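Long-range contacts in 'Carboxyl esterase 2 (Tuber melanosporum Mel28, PDB 5MIF), which probably acts as a carboxylesterase of the alpha/beta hydrolase fold, hydrolysing carboxylic esters with a serine nucleophile: residues Phe75-Leu80 against Tyr93-Val98; Pro110-Phe115 against Arg137-Ala142. All coordinates share one frame; numbering follows the deposited sequence.

Contact 1: residues Phe75-Leu80 against Tyr93-Val98; sequences FTTKIL and YLYKPV
Strands 75-80 and 93-97 are antiparallel: their axes come within 4.4 Å, with N-to-C directions 158° apart, and backbone bonds join them at two hydrogen-bonded pairs, T76 with K96 and K78 with L94. The straightest of the four runs from L94 N to K78 O (2.9 Å). At the non-hydrogen-bonded pair between them, T77 and Y95 lie side by side: T77 OG1 sits in the plane of the Y95 ring, at its edge, 3.3 Å from CD1. F75 CG stands between the backbone N and the carbonyl carbon (chi1 48°), which brings the F75 ring alongside Y95. The two rings meet obliquely, F75 CE1 3.6 Å from Y95 CD1 and the planes at 71°. F75 also packs on T133 and I136, and Y95 on I132 and I136, of helix 129-139. One pair further along, I79 lies beside Y93, its CG2 3.9 Å from Y93 CE2, and T77 CG2 meets the edge of the same ring; beta-branched T77 and I79 suit an extended strand. The other face, bearing T76, K78, L94 and K96, is more polar. There a water bridges T76 OG1 (2.8 Å) and L94 O, to which it donates, while K96 turns its amine away to L177 O. Strand 75-82 is the outermost strand of the chain's sheet on this side, and the pair forms the beta hairpin that opens the central sheet of this alpha/beta hydrolase fold.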
ATOM      1  N   PHE A  75       8.282  22.337 -11.808  1.00 47.28           N
ATOM      2  CA  PHE A  75       9.219  21.564 -12.610  1.00 43.80           C
ATOM      3  C   PHE A  75       9.439  22.236 -13.960  1.00 39.23           C
ATOM      4  O   PHE A  75       8.588  22.978 -14.436  1.00 38.58           O
ATOM      5  CB  PHE A  75       8.721  20.116 -12.782  1.00 39.53           C
ATOM      6  CG  PHE A  75       7.273  20.006 -13.191  1.00 42.96           C
ATOM      7  CD1 PHE A  75       6.896  20.104 -14.526  1.00 43.85           C
ATOM      8  CD2 PHE A  75       6.292  19.768 -12.240  1.00 41.57           C
ATOM      9  CE1 PHE A  75       5.552  19.985 -14.901  1.00 45.50           C
ATOM     10  CE2 PHE A  75       4.951  19.644 -12.606  1.00 47.08           C
ATOM     11  CZ  PHE A  75       4.580  19.751 -13.937  1.00 42.84           C
ATOM     12  N   THR A  76      10.585  21.972 -14.577  1.00 42.10           N
ATOM     13  CA  THR A  76      10.828  22.457 -15.926  1.00 41.39           C
ATOM     14  C   THR A  76      10.277  21.462 -16.947  1.00 44.09           C
ATOM     15  O   THR A  76      10.133  20.272 -16.653  1.00 43.63           O
ATOM     16  CB  THR A  76      12.317  22.679 -16.200  1.00 36.67           C
ATOM     17  OG1 THR A  76      13.026  21.454 -15.993  1.00 41.55           O
ATOM     18  CG2 THR A  76      12.883  23.780 -15.294  1.00 41.40           C
ATOM     19  N   THR A  77       9.993  21.963 -18.146  1.00 42.33           N
ATOM     20  CA  THR A  77       9.467  21.163 -19.254  1.00 38.57           C
ATOM     21  C   THR A  77      10.346  21.304 -20.491  1.00 44.86           C
ATOM     22  O   THR A  77      10.589  22.422 -20.957  1.00 42.02           O
ATOM     23  CB  THR A  77       8.042  21.592 -19.656  1.00 39.07           C
ATOM     24  OG1 THR A  77       7.142  21.415 -18.562  1.00 39.42           O
ATOM     25  CG2 THR A  77       7.554  20.774 -20.848  1.00 43.20           C
ATOM     26  N   LYS A  78      10.823  20.186 -21.027  1.00 41.49           N
ATOM     27  CA  LYS A  78      11.462  20.229 -22.333  1.00 43.83           C
ATOM     28  C   LYS A  78      10.619  19.399 -23.308  1.00 45.60           C
ATOM     29  O   LYS A  78      10.387  18.203 -23.098  1.00 45.73           O
ATOM     30  CB  LYS A  78      12.908  19.726 -22.267  1.00 45.72           C
ATOM     31  CG  LYS A  78      13.640  19.843 -23.598  1.00 50.01           C
ATOM     32  CD  LYS A  78      15.142  19.656 -23.454  1.00 60.89           C
ATOM     33  CE  LYS A  78      15.865  20.122 -24.720  1.00 65.29           C
ATOM     34  NZ  LYS A  78      17.346  20.239 -24.553  1.00 72.63           N
ATOM     35  N   ILE A  79      10.138  20.059 -24.357  1.00 46.13           N
ATOM     36  CA  ILE A  79       9.305  19.425 -25.374  1.00 43.00           C
ATOM     37  C   ILE A  79      10.162  18.776 -26.452  1.00 42.90           C
ATOM     38  O   ILE A  79      10.973  19.436 -27.112  1.00 44.00           O
ATOM     39  CB  ILE A  79       8.354  20.450 -25.998  1.00 49.30           C
ATOM     40  CG1 ILE A  79       7.681  21.256 -24.883  1.00 47.31           C
ATOM     41  CG2 ILE A  79       7.335  19.760 -26.896  1.00 47.64           C
ATOM     42  CD1 ILE A  79       6.754  22.348 -25.359  1.00 45.37           C
ATOM     43  N   LEU A  80       9.993  17.468 -26.613  1.00 41.91           N
ATOM     44  CA  LEU A  80      10.842  16.702 -27.516  1.00 43.33           C
ATOM     45  C   LEU A  80      10.058  16.070 -28.667  1.00 42.86           C
ATOM     46  O   LEU A  80       9.064  15.371 -28.455  1.00 43.09           O
ATOM     47  CB  LEU A  80      11.597  15.627 -26.726  1.00 41.72           C
ATOM     48  CG  LEU A  80      12.528  16.172 -25.630  1.00 46.97           C
ATOM     49  CD1 LEU A  80      13.031  15.056 -24.728  1.00 44.41           C
ATOM     50  CD2 LEU A  80      13.702  16.945 -26.258  1.00 42.30           C
ATOM     51  N   TYR A  93       7.707  14.601 -23.381  1.00 39.92           N
ATOM     52  CA  TYR A  93       7.968  15.729 -22.511  1.00 41.80           C
ATOM     53  C   TYR A  93       8.922  15.302 -21.385  1.00 43.16           C
ATOM     54  O   TYR A  93       8.629  14.366 -20.650  1.00 40.53           O
ATOM     55  CB  TYR A  93       6.669  16.279 -21.922  1.00 41.17           C
ATOM     56  CG  TYR A  93       5.662  16.760 -22.955  1.00 45.45           C
ATOM     57  CD1 TYR A  93       4.789  15.868 -23.576  1.00 46.29           C
ATOM     58  CD2 TYR A  93       5.611  18.097 -23.336  1.00 46.67           C
ATOM     59  CE1 TYR A  93       3.870  16.305 -24.539  1.00 48.96           C
ATOM     60  CE2 TYR A  93       4.700  18.544 -24.290  1.00 49.09           C
ATOM     61  CZ  TYR A  93       3.837  17.646 -24.891  1.00 52.07           C
ATOM     62  OH  TYR A  93       2.941  18.097 -25.836  1.00 55.51           O
ATOM     63  N   LEU A  94      10.050  15.992 -21.231  1.00 42.84           N
ATOM     64  CA  LEU A  94      10.930  15.707 -20.100  1.00 41.92           C
ATOM     65  C   LEU A  94      10.666  16.713 -18.985  1.00 42.19           C
ATOM     66  O   LEU A  94      10.927  17.902 -19.142  1.00 43.04           O
ATOM     67  CB  LEU A  94      12.402  15.751 -20.507  1.00 40.23           C
ATOM     68  CG  LEU A  94      13.426  15.427 -19.402  1.00 41.52           C
ATOM     69  CD1 LEU A  94      13.275  13.977 -18.937  1.00 41.45           C
ATOM     70  CD2 LEU A  94      14.851  15.695 -19.864  1.00 43.08           C
ATOM     71  N   TYR A  95      10.138  16.232 -17.867  1.00 38.77           N
ATOM     72  CA  TYR A  95       9.883  17.094 -16.721  1.00 39.95           C
ATOM     73  C   TYR A  95      10.939  16.884 -15.645  1.00 44.52           C
ATOM     74  O   TYR A  95      11.193  15.747 -15.247  1.00 44.89           O
ATOM     75  CB  TYR A  95       8.507  16.834 -16.136  1.00 36.58           C
ATOM     76  CG  TYR A  95       7.351  16.963 -17.104  1.00 40.85           C
ATOM     77  CD1 TYR A  95       6.975  18.203 -17.631  1.00 38.50           C
ATOM     78  CD2 TYR A  95       6.591  15.851 -17.436  1.00 37.36           C
ATOM     79  CE1 TYR A  95       5.875  18.310 -18.491  1.00 39.06           C
ATOM     80  CE2 TYR A  95       5.513  15.941 -18.286  1.00 40.45           C
ATOM     81  CZ  TYR A  95       5.153  17.161 -18.811  1.00 44.46           C
ATOM     82  OH  TYR A  95       4.059  17.195 -19.647  1.00 42.44           O
ATOM     83  N   LYS A  96      11.562  17.975 -15.196  1.00 42.59           N
ATOM     84  CA  LYS A  96      12.598  17.920 -14.152  1.00 46.35           C
ATOM     85  C   LYS A  96      12.279  18.806 -12.957  1.00 42.02           C
ATOM     86  O   LYS A  96      11.873  19.946 -13.129  1.00 46.96           O
ATOM     87  CB  LYS A  96      13.959  18.338 -14.714  1.00 41.49           C
ATOM     88  CG  LYS A  96      14.436  17.534 -15.893  1.00 44.92           C
ATOM     89  CD  LYS A  96      15.909  17.788 -16.155  1.00 49.78           C
ATOM     90  CE  LYS A  96      16.066  19.016 -17.033  1.00 50.34           C
ATOM     91  NZ  LYS A  96      17.481  19.413 -17.180  1.00 56.90           N
ATOM     92  N   PRO A  97      12.458  18.282 -11.739  1.00 41.78           N
ATOM     93  CA  PRO A  97      12.312  19.150 -10.565  1.00 45.19           C
ATOM     94  C   PRO A  97      13.344  20.297 -10.566  1.00 39.61           C
ATOM     95  O   PRO A  97      14.427  20.179 -11.139  1.00 43.93           O
ATOM     96  CB  PRO A  97      12.578  18.202  -9.396  1.00 44.74           C
ATOM     97  CG  PRO A  97      13.468  17.140  -9.978  1.00 44.19           C
ATOM     98  CD  PRO A  97      12.977  16.947 -11.389  1.00 43.84           C
ATOM     99  N   VAL A  98      12.996  21.404  -9.928  1.00 45.62           N
ATOM    100  CA  VAL A  98      13.881  22.565  -9.833  1.00 54.77           C
ATOM    101  C   VAL A  98      15.064  22.261  -8.901  1.00 55.61           C
ATOM    102  O   VAL A  98      15.002  21.330  -8.102  1.00 54.49           O
ATOM    103  CB  VAL A  98      13.122  23.800  -9.310  1.00 55.35           C
ATOM    104  CG1 VAL A  98      11.919  24.068 -10.176  1.00 52.46           C
ATOM    105  CG2 VAL A  98      12.663  23.558  -7.885  1.00 60.13           C
TER
HETATM  106  O   HOH W   1      12.947  19.822 -18.307  1.00 41.06           O

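Contact 2: residues Pro110-Phe115 against Arg137-Ala142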
ATOM      1  N   PRO A 110      17.649  10.976 -11.497  1.00 46.05           N
ATOM      2  CA  PRO A 110      16.999   9.727 -11.896  1.00 44.75           C
ATOM      3  C   PRO A 110      15.820  10.076 -12.801  1.00 45.26           C
ATOM      4  O   PRO A 110      15.308  11.197 -12.682  1.00 40.01           O
ATOM      5  CB  PRO A 110      16.516   9.127 -10.572  1.00 47.16           C
ATOM      6  CG  PRO A 110      17.185   9.922  -9.494  1.00 45.86           C
ATOM      7  CD  PRO A 110      17.455  11.268 -10.068  1.00 46.21           C
ATOM      8  N   VAL A 111      15.357   9.151 -13.637  1.00 41.29           N
ATOM      9  CA  VAL A 111      14.276   9.490 -14.559  1.00 41.24           C
ATOM     10  C   VAL A 111      13.236   8.392 -14.645  1.00 39.67           C
ATOM     11  O   VAL A 111      13.557   7.210 -14.748  1.00 39.63           O
ATOM     12  CB  VAL A 111      14.815   9.796 -15.974  1.00 37.64           C
ATOM     13  CG1 VAL A 111      15.653   8.641 -16.498  1.00 38.14           C
ATOM     14  CG2 VAL A 111      13.661  10.131 -16.934  1.00 38.23           C
ATOM     15  N   ILE A 112      11.974   8.792 -14.571  1.00 40.01           N
ATOM     16  CA  ILE A 112      10.882   7.848 -14.728  1.00 34.91           C
ATOM     17  C   ILE A 112      10.267   7.986 -16.127  1.00 39.54           C
ATOM     18  O   ILE A 112       9.675   9.026 -16.446  1.00 34.80           O
ATOM     19  CB  ILE A 112       9.784   8.071 -13.667  1.00 35.62           C
ATOM     20  CG1 ILE A 112      10.376   7.997 -12.249  1.00 36.77           C
ATOM     21  CG2 ILE A 112       8.642   7.075 -13.877  1.00 34.79           C
ATOM     22  CD1 ILE A 112       9.465   8.555 -11.174  1.00 33.57           C
ATOM     23  N   ALA A 113      10.405   6.947 -16.953  1.00 37.36           N
ATOM     24  CA  ALA A 113       9.682   6.907 -18.223  1.00 36.66           C
ATOM     25  C   ALA A 113       8.241   6.562 -17.888  1.00 38.21           C
ATOM     26  O   ALA A 113       7.971   5.490 -17.336  1.00 35.49           O
ATOM     27  CB  ALA A 113      10.280   5.878 -19.177  1.00 33.16           C
ATOM     28  N   TYR A 114       7.314   7.476 -18.174  1.00 35.66           N
ATOM     29  CA  TYR A 114       5.927   7.244 -17.802  1.00 28.61           C
ATOM     30  C   TYR A 114       5.007   7.057 -19.029  1.00 35.39           C
ATOM     31  O   TYR A 114       5.044   7.841 -19.970  1.00 34.10           O
ATOM     32  CB  TYR A 114       5.388   8.377 -16.903  1.00 32.81           C
ATOM     33  CG  TYR A 114       4.109   7.918 -16.226  1.00 37.63           C
ATOM     34  CD1 TYR A 114       4.156   7.181 -15.047  1.00 32.10           C
ATOM     35  CD2 TYR A 114       2.863   8.125 -16.826  1.00 33.66           C
ATOM     36  CE1 TYR A 114       3.012   6.705 -14.453  1.00 33.07           C
ATOM     37  CE2 TYR A 114       1.710   7.654 -16.237  1.00 35.93           C
ATOM     38  CZ  TYR A 114       1.793   6.942 -15.046  1.00 35.00           C
ATOM     39  OH  TYR A 114       0.650   6.465 -14.456  1.00 34.97           O
ATOM     40  N   PHE A 115       4.185   6.008 -18.996  1.00 33.01           N
ATOM     41  CA  PHE A 115       3.269   5.683 -20.078  1.00 33.46           C
ATOM     42  C   PHE A 115       1.836   5.824 -19.576  1.00 36.29           C
ATOM     43  O   PHE A 115       1.382   5.034 -18.753  1.00 35.08           O
ATOM     44  CB  PHE A 115       3.545   4.270 -20.601  1.00 33.45           C
ATOM     45  CG  PHE A 115       5.004   3.990 -20.774  1.00 36.35           C
ATOM     46  CD1 PHE A 115       5.705   4.541 -21.840  1.00 31.97           C
ATOM     47  CD2 PHE A 115       5.694   3.229 -19.838  1.00 35.79           C
ATOM     48  CE1 PHE A 115       7.064   4.316 -21.992  1.00 35.30           C
ATOM     49  CE2 PHE A 115       7.058   3.007 -19.972  1.00 33.27           C
ATOM     50  CZ  PHE A 115       7.743   3.544 -21.054  1.00 34.18           C
ATOM     51  N   ARG A 137       6.959  15.475  -7.086  1.00 42.19           N
ATOM     52  CA  ARG A 137       7.096  15.927  -5.703  1.00 42.81           C
ATOM     53  C   ARG A 137       7.655  14.813  -4.828  1.00 42.25           C
ATOM     54  O   ARG A 137       8.603  15.040  -4.086  1.00 40.47           O
ATOM     55  CB  ARG A 137       5.769  16.409  -5.115  1.00 46.69           C
ATOM     56  CG  ARG A 137       5.944  17.052  -3.719  1.00 46.59           C
ATOM     57  CD  ARG A 137       4.685  16.973  -2.892  1.00 49.33           C
ATOM     58  NE  ARG A 137       3.508  17.230  -3.712  1.00 59.23           N
ATOM     59  CZ  ARG A 137       2.552  16.334  -3.948  1.00 60.09           C
ATOM     60  NH1 ARG A 137       2.635  15.110  -3.424  1.00 61.02           N
ATOM     61  NH2 ARG A 137       1.517  16.658  -4.713  1.00 57.33           N
ATOM     62  N   GLU A 138       7.082  13.612  -4.941  1.00 39.73           N
ATOM     63  CA  GLU A 138       7.458  12.503  -4.064  1.00 43.11           C
ATOM     64  C   GLU A 138       8.738  11.776  -4.465  1.00 42.36           C
ATOM     65  O   GLU A 138       9.495  11.349  -3.596  1.00 44.60           O
ATOM     66  CB  GLU A 138       6.332  11.467  -3.967  1.00 40.36           C
ATOM     67  CG  GLU A 138       5.015  11.991  -3.452  1.00 41.90           C
ATOM     68  CD  GLU A 138       5.126  12.591  -2.053  1.00 49.81           C
ATOM     69  OE1 GLU A 138       6.111  12.303  -1.341  1.00 52.57           O
ATOM     70  OE2 GLU A 138       4.231  13.367  -1.666  1.00 50.24           O
ATOM     71  N   SER A 139       8.998  11.630  -5.759  1.00 38.51           N
ATOM     72  CA  SER A 139      10.151  10.832  -6.179  1.00 36.99           C
ATOM     73  C   SER A 139      11.453  11.627  -6.236  1.00 41.42           C
ATOM     74  O   SER A 139      12.538  11.062  -6.103  1.00 39.40           O
ATOM     75  CB  SER A 139       9.893  10.188  -7.543  1.00 39.48           C
ATOM     76  OG  SER A 139      10.062  11.129  -8.584  1.00 39.77           O
ATOM     77  N   GLY A 140      11.349  12.932  -6.473  1.00 41.31           N
ATOM     78  CA  GLY A 140      12.522  13.760  -6.710  1.00 40.95           C
ATOM     79  C   GLY A 140      13.201  13.444  -8.037  1.00 44.75           C
ATOM     80  O   GLY A 140      14.273  13.967  -8.338  1.00 47.35           O
ATOM     81  N   ALA A 141      12.563  12.604  -8.846  1.00 42.83           N
ATOM     82  CA  ALA A 141      13.123  12.223 -10.133  1.00 41.74           C
ATOM     83  C   ALA A 141      12.521  13.044 -11.271  1.00 40.72           C
ATOM     84  O   ALA A 141      11.452  13.652 -11.126  1.00 36.63           O
ATOM     85  CB  ALA A 141      12.903  10.736 -10.397  1.00 36.98           C
ATOM     86  N   ALA A 142      13.210  13.031 -12.405  1.00 40.00           N
ATOM     87  CA  ALA A 142      12.645  13.545 -13.647  1.00 42.26           C
ATOM     88  C   ALA A 142      11.584  12.573 -14.163  1.00 43.93           C
ATOM     89  O   ALA A 142      11.641  11.367 -13.873  1.00 38.21           O
ATOM     90  CB  ALA A 142      13.730  13.746 -14.690  1.00 39.94           C
TER
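I112 CG1 stands anti to the carbonyl carbon (chi1 -56°) and CD1 lies anti to CA (chi2 165°), which carries the methyl to the end of helix 129-139. There I112 CD1 meets S139 OG at 3.7 Å. The same methyl lies 4.1 Å from A141 CB. S139 places OG between its own backbone N and carbonyl carbon (chi1 78°), from where the oxygen accepts from A141 N at 2.9 Å as an ST turn; it is also hydrogen-bonded to L135 O in the preceding helical turn. The small polar serine thus ties the last helical turn to the chain leaving it. G140 follows the helix with a positive phi, which glycine adopts readily, and turns the backbone toward the sheet. There A142 pairs in parallel with V111. A142 N donates to P110 O (2.8 Å). In return A142 O accepts a nearly straight bond from I112 N (2.7 Å). Alanines suit this close approach, since A141 CB lies only 3.3 Å from P110 O and 4.0 Å from P110 CB, while the proline, which has no N-H, takes part through its carbonyl. F342 of helix 329-345 touches both I112 and S139 and helps to enclose them. An alanine in place of I112 would probably open a gap beside S139 and A141, and leave F342 with less to pack against. Chemically, the backbone bonds fix the parallel register, whereas the I112 methyl packs against the ST turn at S139; with S139 OG already gripped by two backbone groups, a buried polar atom can probably be tolerated beside a methyl at little cost.

From the N terminus, contact 1 comes first: the chain runs through strand 75-82, turns, and returns along strand 90-97, closing a short hairpin loop. Contact 2 opens only afterwards, at strand 109-115, and closes a longer loop when the chain leaves helix 129-139 and A142 pairs beside V111 to begin strand 142-147, a right-handed beta-alpha-beta crossover of the usual kind. The two therefore stand in series, neither nested nor crossed. In the sheet, however, strand 142-147 lies between 90-97 and 109-115, so the later loop inserts its last strand beside the hairpin. The contacts meet directly there, A142 CB lying 3.3 Å from Y95 O, and helix 129-139 packs over the hairpin's aromatic face.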